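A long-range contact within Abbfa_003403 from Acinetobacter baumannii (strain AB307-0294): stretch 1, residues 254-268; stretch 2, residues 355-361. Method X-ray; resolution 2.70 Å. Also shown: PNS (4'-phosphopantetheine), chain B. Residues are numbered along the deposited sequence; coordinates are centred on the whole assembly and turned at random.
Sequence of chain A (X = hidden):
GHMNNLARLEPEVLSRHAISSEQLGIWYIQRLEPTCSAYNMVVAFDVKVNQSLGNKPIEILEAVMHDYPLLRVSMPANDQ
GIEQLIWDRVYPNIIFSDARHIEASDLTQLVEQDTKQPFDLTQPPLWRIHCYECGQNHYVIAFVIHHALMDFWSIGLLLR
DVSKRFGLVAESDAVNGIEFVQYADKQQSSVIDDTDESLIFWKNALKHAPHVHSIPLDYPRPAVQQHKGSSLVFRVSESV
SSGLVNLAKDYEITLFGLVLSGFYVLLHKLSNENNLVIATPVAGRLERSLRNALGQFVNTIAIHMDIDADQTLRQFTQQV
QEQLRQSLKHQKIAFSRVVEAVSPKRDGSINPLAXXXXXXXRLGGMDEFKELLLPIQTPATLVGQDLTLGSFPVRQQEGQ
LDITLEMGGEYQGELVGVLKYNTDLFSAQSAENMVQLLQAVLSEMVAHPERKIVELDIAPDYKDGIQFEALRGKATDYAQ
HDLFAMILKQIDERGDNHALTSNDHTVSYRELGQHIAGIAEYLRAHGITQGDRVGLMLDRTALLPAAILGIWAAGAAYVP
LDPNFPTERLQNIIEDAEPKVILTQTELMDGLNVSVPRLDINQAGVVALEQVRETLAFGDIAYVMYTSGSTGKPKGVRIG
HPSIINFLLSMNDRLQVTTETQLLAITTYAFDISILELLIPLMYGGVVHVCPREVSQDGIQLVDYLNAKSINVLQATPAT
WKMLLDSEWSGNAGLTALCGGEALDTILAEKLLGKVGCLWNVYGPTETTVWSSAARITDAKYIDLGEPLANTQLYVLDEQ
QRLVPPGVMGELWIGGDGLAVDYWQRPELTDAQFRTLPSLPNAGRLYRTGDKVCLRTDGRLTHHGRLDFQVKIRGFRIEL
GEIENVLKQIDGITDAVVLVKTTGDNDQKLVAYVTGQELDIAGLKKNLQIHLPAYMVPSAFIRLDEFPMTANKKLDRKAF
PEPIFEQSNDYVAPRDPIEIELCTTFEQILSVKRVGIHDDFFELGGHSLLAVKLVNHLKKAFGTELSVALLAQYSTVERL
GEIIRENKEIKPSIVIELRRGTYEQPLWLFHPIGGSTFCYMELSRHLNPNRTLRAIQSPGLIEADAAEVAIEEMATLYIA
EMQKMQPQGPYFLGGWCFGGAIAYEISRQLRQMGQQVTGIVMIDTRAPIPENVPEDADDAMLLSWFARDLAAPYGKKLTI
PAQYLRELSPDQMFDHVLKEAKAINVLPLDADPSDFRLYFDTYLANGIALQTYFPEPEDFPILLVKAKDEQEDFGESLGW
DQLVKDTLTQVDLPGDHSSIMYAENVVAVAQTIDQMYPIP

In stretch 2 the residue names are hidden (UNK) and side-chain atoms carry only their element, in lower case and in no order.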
ATOM      1  N   THR A 254      13.630 -33.954 -10.274  1.00 69.00           N
ATOM      2  CA  THR A 254      12.509 -34.127 -11.183  1.00 59.86           C
ATOM      3  C   THR A 254      12.451 -32.955 -12.152  1.00 56.20           C
ATOM      4  O   THR A 254      13.068 -31.912 -11.916  1.00 61.39           O
ATOM      5  CB  THR A 254      11.175 -34.223 -10.418  1.00 59.10           C
ATOM      6  OG1 THR A 254      10.983 -33.042  -9.615  1.00 62.26           O
ATOM      7  CG2 THR A 254      11.183 -35.445  -9.519  1.00 56.86           C
ATOM      8  N   LEU A 255      11.701 -33.115 -13.232  1.00 49.59           N
ATOM      9  CA  LEU A 255      11.529 -32.029 -14.186  1.00 49.18           C
ATOM     10  C   LEU A 255      10.852 -30.823 -13.523  1.00 49.69           C
ATOM     11  O   LEU A 255      11.197 -29.668 -13.802  1.00 46.54           O
ATOM     12  CB  LEU A 255      10.718 -32.507 -15.390  1.00 48.11           C
ATOM     13  CG  LEU A 255      10.436 -31.471 -16.473  1.00 49.25           C
ATOM     14  CD1 LEU A 255      11.736 -30.837 -16.987  1.00 43.15           C
ATOM     15  CD2 LEU A 255       9.657 -32.125 -17.600  1.00 41.78           C
ATOM     16  N   PHE A 256       9.893 -31.102 -12.640  1.00 47.62           N
ATOM     17  CA  PHE A 256       9.215 -30.053 -11.893  1.00 37.33           C
ATOM     18  C   PHE A 256      10.219 -29.265 -11.097  1.00 40.68           C
ATOM     19  O   PHE A 256      10.179 -28.033 -11.071  1.00 39.73           O
ATOM     20  CB  PHE A 256       8.161 -30.622 -10.951  1.00 42.62           C
ATOM     21  CG  PHE A 256       7.666 -29.621  -9.942  1.00 50.19           C
ATOM     22  CD1 PHE A 256       6.915 -28.527 -10.343  1.00 47.00           C
ATOM     23  CD2 PHE A 256       7.962 -29.758  -8.600  1.00 54.28           C
ATOM     24  CE1 PHE A 256       6.472 -27.589  -9.435  1.00 43.26           C
ATOM     25  CE2 PHE A 256       7.510 -28.823  -7.683  1.00 58.60           C
ATOM     26  CZ  PHE A 256       6.764 -27.736  -8.107  1.00 51.33           C
ATOM     27  N   GLY A 257      11.124 -29.987 -10.443  1.00 47.03           N
ATOM     28  CA  GLY A 257      12.154 -29.361  -9.637  1.00 43.36           C
ATOM     29  C   GLY A 257      13.066 -28.493 -10.479  1.00 44.19           C
ATOM     30  O   GLY A 257      13.498 -27.429 -10.048  1.00 44.11           O
ATOM     31  N   LEU A 258      13.356 -28.940 -11.693  1.00 46.26           N
ATOM     32  CA  LEU A 258      14.283 -28.211 -12.544  1.00 46.63           C
ATOM     33  C   LEU A 258      13.700 -26.869 -12.935  1.00 50.98           C
ATOM     34  O   LEU A 258      14.369 -25.843 -12.868  1.00 58.20           O
ATOM     35  CB  LEU A 258      14.617 -29.028 -13.790  1.00 46.74           C
ATOM     36  CG  LEU A 258      15.707 -28.510 -14.726  1.00 45.91           C
ATOM     37  CD1 LEU A 258      16.974 -28.224 -13.959  1.00 48.06           C
ATOM     38  CD2 LEU A 258      15.968 -29.536 -15.813  1.00 47.67           C
ATOM     39  N   VAL A 259      12.440 -26.876 -13.342  1.00 46.53           N
ATOM     40  CA  VAL A 259      11.817 -25.667 -13.834  1.00 41.57           C
ATOM     41  C   VAL A 259      11.587 -24.713 -12.677  1.00 38.85           C
ATOM     42  O   VAL A 259      11.654 -23.495 -12.833  1.00 46.92           O
ATOM     43  CB  VAL A 259      10.493 -25.988 -14.559  1.00 46.60           C
ATOM     44  CG1 VAL A 259       9.743 -24.712 -14.944  1.00 43.14           C
ATOM     45  CG2 VAL A 259      10.764 -26.860 -15.783  1.00 38.30           C
ATOM     46  N   LEU A 260      11.326 -25.259 -11.498  1.00 42.91           N
ATOM     47  CA  LEU A 260      11.139 -24.399 -10.332  1.00 41.02           C
ATOM     48  C   LEU A 260      12.449 -23.669 -10.051  1.00 44.21           C
ATOM     49  O   LEU A 260      12.454 -22.459  -9.834  1.00 48.20           O
ATOM     50  CB  LEU A 260      10.684 -25.207  -9.117  1.00 39.13           C
ATOM     51  CG  LEU A 260      10.545 -24.424  -7.812  1.00 41.08           C
ATOM     52  CD1 LEU A 260       9.510 -23.346  -7.988  1.00 38.49           C
ATOM     53  CD2 LEU A 260      10.191 -25.330  -6.647  1.00 33.85           C
ATOM     54  N   SER A 261      13.560 -24.407 -10.088  1.00 40.99           N
ATOM     55  CA  SER A 261      14.893 -23.816  -9.954  1.00 42.68           C
ATOM     56  C   SER A 261      15.107 -22.677 -10.944  1.00 47.09           C
ATOM     57  O   SER A 261      15.573 -21.596 -10.572  1.00 54.51           O
ATOM     58  CB  SER A 261      15.974 -24.871 -10.153  1.00 51.26           C
ATOM     59  OG  SER A 261      15.959 -25.785  -9.075  1.00 65.43           O
ATOM     60  N   GLY A 262      14.761 -22.928 -12.204  1.00 44.91           N
ATOM     61  CA  GLY A 262      14.794 -21.900 -13.225  1.00 43.11           C
ATOM     62  C   GLY A 262      13.985 -20.671 -12.837  1.00 43.87           C
ATOM     63  O   GLY A 262      14.415 -19.548 -13.081  1.00 44.46           O
ATOM     64  N   PHE A 263      12.830 -20.880 -12.208  1.00 42.27           N
ATOM     65  CA  PHE A 263      11.949 -19.771 -11.859  1.00 39.14           C
ATOM     66  C   PHE A 263      12.555 -18.875 -10.776  1.00 44.03           C
ATOM     67  O   PHE A 263      12.548 -17.654 -10.918  1.00 46.56           O
ATOM     68  CB  PHE A 263      10.582 -20.291 -11.412  1.00 35.55           C
ATOM     69  CG  PHE A 263       9.475 -19.289 -11.561  1.00 33.78           C
ATOM     70  CD1 PHE A 263       9.600 -18.232 -12.453  1.00 34.73           C
ATOM     71  CD2 PHE A 263       8.298 -19.418 -10.842  1.00 30.98           C
ATOM     72  CE1 PHE A 263       8.594 -17.311 -12.605  1.00 30.18           C
ATOM     73  CE2 PHE A 263       7.273 -18.495 -11.001  1.00 32.70           C
ATOM     74  CZ  PHE A 263       7.427 -17.436 -11.878  1.00 30.79           C
ATOM     75  N   TYR A 264      13.077 -19.473  -9.704  1.00 45.94           N
ATOM     76  CA  TYR A 264      13.812 -18.715  -8.687  1.00 35.28           C
ATOM     77  C   TYR A 264      14.959 -17.907  -9.308  1.00 38.43           C
ATOM     78  O   TYR A 264      15.101 -16.713  -9.053  1.00 43.63           O
ATOM     79  CB  TYR A 264      14.396 -19.642  -7.621  1.00 36.07           C
ATOM     80  CG  TYR A 264      13.429 -20.168  -6.593  1.00 40.20           C
ATOM     81  CD1 TYR A 264      12.877 -19.335  -5.637  1.00 33.57           C
ATOM     82  CD2 TYR A 264      13.111 -21.514  -6.548  1.00 44.87           C
ATOM     83  CE1 TYR A 264      12.018 -19.819  -4.690  1.00 32.61           C
ATOM     84  CE2 TYR A 264      12.245 -22.008  -5.607  1.00 41.35           C
ATOM     85  CZ  TYR A 264      11.699 -21.161  -4.684  1.00 46.07           C
ATOM     86  OH  TYR A 264      10.836 -21.666  -3.740  1.00 46.95           O
ATOM     87  N   VAL A 265      15.783 -18.570 -10.117  1.00 40.10           N
ATOM     88  CA  VAL A 265      16.898 -17.893 -10.769  1.00 45.91           C
ATOM     89  C   VAL A 265      16.385 -16.674 -11.523  1.00 47.21           C
ATOM     90  O   VAL A 265      16.943 -15.593 -11.399  1.00 49.15           O
ATOM     91  CB  VAL A 265      17.665 -18.831 -11.727  1.00 44.52           C
ATOM     92  CG1 VAL A 265      18.544 -18.033 -12.670  1.00 43.54           C
ATOM     93  CG2 VAL A 265      18.506 -19.805 -10.932  1.00 43.24           C
ATOM     94  N   LEU A 266      15.297 -16.848 -12.267  1.00 42.98           N
ATOM     95  CA  LEU A 266      14.648 -15.729 -12.940  1.00 39.79           C
ATOM     96  C   LEU A 266      14.270 -14.577 -11.995  1.00 45.29           C
ATOM     97  O   LEU A 266      14.620 -13.431 -12.260  1.00 52.41           O
ATOM     98  CB  LEU A 266      13.393 -16.196 -13.677  1.00 36.23           C
ATOM     99  CG  LEU A 266      12.716 -14.992 -14.333  1.00 35.54           C
ATOM    100  CD1 LEU A 266      13.660 -14.367 -15.330  1.00 37.33           C
ATOM    101  CD2 LEU A 266      11.395 -15.346 -14.989  1.00 34.30           C
ATOM    102  N   LEU A 267      13.549 -14.865 -10.911  1.00 34.84           N
ATOM    103  CA  LEU A 267      13.092 -13.801 -10.008  1.00 37.64           C
ATOM    104  C   LEU A 267      14.262 -13.148  -9.266  1.00 43.43           C
ATOM    105  O   LEU A 267      14.201 -11.977  -8.895  1.00 36.19           O
ATOM    106  CB  LEU A 267      12.077 -14.349  -9.008  1.00 37.61           C
ATOM    107  CG  LEU A 267      10.924 -15.130  -9.658  1.00 45.32           C
ATOM    108  CD1 LEU A 267      10.147 -15.936  -8.623  1.00 46.79           C
ATOM    109  CD2 LEU A 267       9.980 -14.217 -10.445  1.00 39.33           C
ATOM    110  N   HIS A 268      15.326 -13.922  -9.056  1.00 47.93           N
ATOM    111  CA  HIS A 268      16.578 -13.416  -8.497  1.00 40.70           C
ATOM    112  C   HIS A 268      17.200 -12.353  -9.387  1.00 43.45           C
ATOM    113  O   HIS A 268      17.624 -11.301  -8.906  1.00 46.98           O
ATOM    114  CB  HIS A 268      17.569 -14.556  -8.302  1.00 39.85           C
ATOM    115  CG  HIS A 268      18.919 -14.113  -7.838  1.00 43.72           C
ATOM    116  ND1 HIS A 268      19.132 -13.550  -6.600  1.00 50.68           N
ATOM    117  CD2 HIS A 268      20.128 -14.152  -8.447  1.00 55.10           C
ATOM    118  CE1 HIS A 268      20.415 -13.261  -6.463  1.00 49.70           C
ATOM    119  NE2 HIS A 268      21.042 -13.616  -7.570  1.00 53.95           N
ATOM    120  N   UNK A 355       3.481 -14.279  -3.039  1.00 22.97           N
ATOM    121  CA  UNK A 355       2.759 -13.582  -4.094  1.00 22.45           C
ATOM    122  C   UNK A 355       3.131 -14.101  -5.481  1.00 26.66           C
ATOM    123  O   UNK A 355       2.694 -13.560  -6.491  1.00 26.88           O
ATOM    124  n   UNK A 355       3.397 -11.866  -0.409  1.00 28.39           N
ATOM    125  o   UNK A 355       4.941 -11.316  -1.959  1.00 32.10           O
ATOM    126  c   UNK A 355       2.655 -11.465  -2.676  1.00 32.89           C
ATOM    127  c   UNK A 355       3.764 -11.539  -1.647  1.00 30.23           C
ATOM    128  c   UNK A 355       3.030 -12.088  -4.015  1.00 22.54           C
ATOM    129  N   UNK A 356       3.967 -15.133  -5.508  1.00 23.61           N
ATOM    130  CA  UNK A 356       4.447 -15.749  -6.729  1.00 28.01           C
ATOM    131  C   UNK A 356       4.102 -17.221  -6.643  1.00 31.49           C
ATOM    132  O   UNK A 356       4.280 -17.830  -5.585  1.00 37.47           O
ATOM    133  c   UNK A 356       6.450 -14.185  -6.591  1.00 35.41           C
ATOM    134  c   UNK A 356       5.842 -13.148  -7.463  1.00 46.35           C
ATOM    135  c   UNK A 356       5.983 -15.602  -6.912  1.00 32.89           C
ATOM    136  c   UNK A 356       6.414 -16.038  -8.324  1.00 26.31           C
ATOM    137  N   UNK A 357       3.630 -17.808  -7.737  1.00 25.65           N
ATOM    138  CA  UNK A 357       3.264 -19.213  -7.699  1.00 24.34           C
ATOM    139  C   UNK A 357       3.767 -20.007  -8.883  1.00 26.99           C
ATOM    140  O   UNK A 357       4.087 -19.461  -9.941  1.00 25.52           O
ATOM    141  N   UNK A 358       3.854 -21.315  -8.693  1.00 25.75           N
ATOM    142  CA  UNK A 358       4.103 -22.202  -9.796  1.00 26.55           C
ATOM    143  C   UNK A 358       3.312 -23.497  -9.658  1.00 45.45           C
ATOM    144  O   UNK A 358       3.464 -24.214  -8.663  1.00 42.53           O
ATOM    145  c   UNK A 358       5.577 -22.519  -9.914  1.00 32.32           C
ATOM    146  c   UNK A 358       5.780 -23.675 -10.863  1.00 38.12           C
ATOM    147  c   UNK A 358       7.249 -25.548 -12.114  1.00 52.99           C
ATOM    148  s   UNK A 358       7.474 -24.016 -11.238  1.00 51.71           S
ATOM    149  N   UNK A 359       2.474 -23.783 -10.659  1.00 39.20           N
ATOM    150  CA  UNK A 359       1.644 -24.991 -10.664  1.00 39.37           C
ATOM    151  C   UNK A 359       2.217 -25.901 -11.702  1.00 37.47           C
ATOM    152  O   UNK A 359       2.536 -25.456 -12.803  1.00 39.28           O
ATOM    153  c   UNK A 359      -1.690 -23.078 -10.753  1.00 80.80           C
ATOM    154  c   UNK A 359      -0.615 -22.076  -8.421  1.00 86.80           C
ATOM    155  c   UNK A 359      -2.332 -22.034 -10.080  1.00 92.40           C
ATOM    156  c   UNK A 359      -1.791 -21.536  -8.906  1.00 93.25           C
ATOM    157  c   UNK A 359      -0.511 -23.622 -10.271  1.00 65.63           C
ATOM    158  c   UNK A 359       0.155 -24.744 -11.021  1.00 56.87           C
ATOM    159  c   UNK A 359       0.012 -23.119  -9.095  1.00 76.52           C
ATOM    160  N   UNK A 360       2.319 -27.178 -11.387  1.00 38.87           N
ATOM    161  CA  UNK A 360       2.706 -28.139 -12.404  1.00 48.06           C
ATOM    162  C   UNK A 360       1.681 -29.244 -12.421  1.00 53.24           C
ATOM    163  O   UNK A 360       1.749 -30.164 -11.609  1.00 65.14           O
ATOM    164  c   UNK A 360       4.106 -31.005 -13.212  1.00 79.34           C
ATOM    165  c   UNK A 360       7.188 -29.848 -16.323  1.00 79.08           C
ATOM    166  c   UNK A 360       4.095 -28.701 -12.133  1.00 54.79           C
ATOM    167  c   UNK A 360       4.528 -29.713 -13.124  1.00 66.10           C
ATOM    168  c   UNK A 360       5.589 -30.748 -14.855  1.00 81.57           C
ATOM    169  c   UNK A 360       6.438 -30.921 -15.938  1.00 85.06           C
ATOM    170  c   UNK A 360       5.485 -29.531 -14.164  1.00 67.74           C
ATOM    171  c   UNK A 360       7.110 -28.629 -15.653  1.00 68.88           C
ATOM    172  c   UNK A 360       6.271 -28.458 -14.579  1.00 65.62           C
ATOM    173  n   UNK A 360       4.735 -31.635 -14.252  1.00 88.22           N
ATOM    174  N   UNK A 361       0.720 -29.165 -13.328  1.00 48.43           N
ATOM    175  CA  UNK A 361      -0.353 -30.134 -13.270  1.00 62.76           C
ATOM    176  C   UNK A 361      -0.420 -31.036 -14.487  1.00 68.21           C
ATOM    177  O   UNK A 361      -0.492 -30.561 -15.619  1.00 69.85           O
ATOM    178  c   UNK A 361      -3.826 -29.696 -11.788  1.00 94.31           C
ATOM    179  c   UNK A 361      -2.758 -30.387 -12.600  1.00 84.39           C
ATOM    180  c   UNK A 361      -1.688 -29.435 -13.078  1.00 69.91           C
ATOM    181  o   UNK A 361      -3.825 -28.442 -11.730  1.00 89.32           O
ATOM    182  o   UNK A 361      -4.655 -30.420 -11.193  1.00101.42           O
TER
HETATM  183  O23 PNS B1401      -5.358 -13.557   6.451  1.00 28.78           O
HETATM  184  P24 PNS B1401      -6.032 -14.795   6.982  1.00 28.70           P
HETATM  185  O25 PNS B1401      -5.630 -15.302   8.340  1.00 28.18           O
HETATM  186  O27 PNS B1401      -5.700 -15.948   5.904  1.00 38.06           O
HETATM  187  C28 PNS B1401      -6.017 -15.765   4.528  1.00 36.72           C
HETATM  188  C29 PNS B1401      -5.655 -17.029   3.769  1.00 39.68           C
HETATM  189  C30 PNS B1401      -6.447 -18.155   4.437  1.00 38.81           C
HETATM  190  C31 PNS B1401      -4.151 -17.277   3.889  1.00 37.31           C
HETATM  191  C32 PNS B1401      -6.011 -16.854   2.285  1.00 36.28           C
HETATM  192  O33 PNS B1401      -5.535 -15.560   1.882  1.00 31.14           O
HETATM  193  C34 PNS B1401      -5.409 -17.969   1.450  1.00 36.04           C
HETATM  194  O35 PNS B1401      -5.712 -19.149   1.617  1.00 32.67           O
HETATM  195  N36 PNS B1401      -4.539 -17.645   0.504  1.00 29.27           N
HETATM  196  C37 PNS B1401      -3.907 -18.641  -0.346  1.00 25.61           C
HETATM  197  C38 PNS B1401      -4.279 -18.315  -1.793  1.00 31.38           C
HETATM  198  C39 PNS B1401      -4.377 -19.584  -2.583  0.50 37.97           C
HETATM  199  O40 PNS B1401      -4.835 -20.600  -2.081  0.50 45.27           O
HETATM  200  N41 PNS B1401      -3.929 -19.480  -3.826  0.50 35.69           N
HETATM  201  C42 PNS B1401      -3.886 -20.501  -4.845  0.50 33.92           C
HETATM  202  C43 PNS B1401      -2.979 -19.864  -5.878  0.50 32.12           C
HETATM  203  S44 PNS B1401      -1.323 -20.516  -5.619  0.50 61.73           S

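Position 355 opens the segment in a loop. Its side chain holds three carbons in a row, the third carrying one oxygen and one nitrogen, and it touches nothing on the helix. A three-carbon chain ending in an amide is glutamine, Gln-355. Both polar ends are hydrogen-bonded elsewhere in the structure, which makes burial of the amide tolerable.

At position 356, where the strand begins, there are four carbons, forked at the first, with one arm two carbons long. The CA-to-CB bond points toward the helix, and one carbon lies 3.7 Å from both Leu-267 CD1 and Phe-263 CE2. This is the branching of isoleucine, and the carbon in question is CG2 of Ile-356. A compact, wholly apolar side chain suits a buried site where one methyl group touches both a leucine and a phenylalanine ring.

Position 357 has no side-chain atoms, and its contact with the helix comes from the backbone: its O sits 3.5 Å from Phe-263 CE2, at the edge of the ring and near its plane, where the polarised C-H groups face the carbonyl favourably. With no side chain, the residue is glycine; a CB on Gly-357 would point away from the helix.

Position 358 shows an unbranched chain of two carbons, a sulfur and a terminal carbon. The sulfur lies 3.8 Å from Leu-260 CA, while the terminal carbon comes within 3.5 Å of Phe-256 CE1 and 3.9 Å of Val-259 CG1. Such a thioether identifies methionine. All three chi angles of Met-358 are t, so the chain reaches out fully extended. A long, slender, apolar chain can touch several helix residues at once, and this one has the largest area covered by the other stretch, 106 Å².

Position 359 carries one carbon followed by a ring of six carbons with no further atom, and it makes no contact with the helix; hence phenylalanine. In keeping with strand alternation, Phe-359 points away from the helix. Its CE1 lies 3.3 Å from S44 of the 4'-phosphopantetheine. A flat, apolar ring suits this partly exposed side of the strand, where its edge can pack against that sulfur.

At position 360 one carbon leads to fused five- and six-membered rings holding eight carbons and one nitrogen. A carbon of the six-membered ring is 3.6 Å from Leu-255 CD2, CB is 3.3 Å from Phe-256 CD1, and one ring face lies over Phe-256 CA. This indole belongs to tryptophan. The broad ring system of Trp-360 suits the start of the helix, where the residue spans Leu-255, Phe-256 and Val-259.

Position 361 has three carbons, the third bearing two oxygens: a carboxylate on a chain of glutamate length. Glu-361 is exposed, poorly ordered and out of reach of the helix, a fitting place for a charge.

The contact works mainly by apolar packing, with one backbone carbonyl at a ring edge and no hydrogen bond between the stretches. Helix and strand run nearly antiparallel, at 158°, so Trp-360, Met-358 and Ile-356 meet successive parts of the helix from Leu-255 to Leu-267. Alternation turns these three toward it, and together the stretches bury 486 Å².

Stretch 2 (355-361) QIGMFWE
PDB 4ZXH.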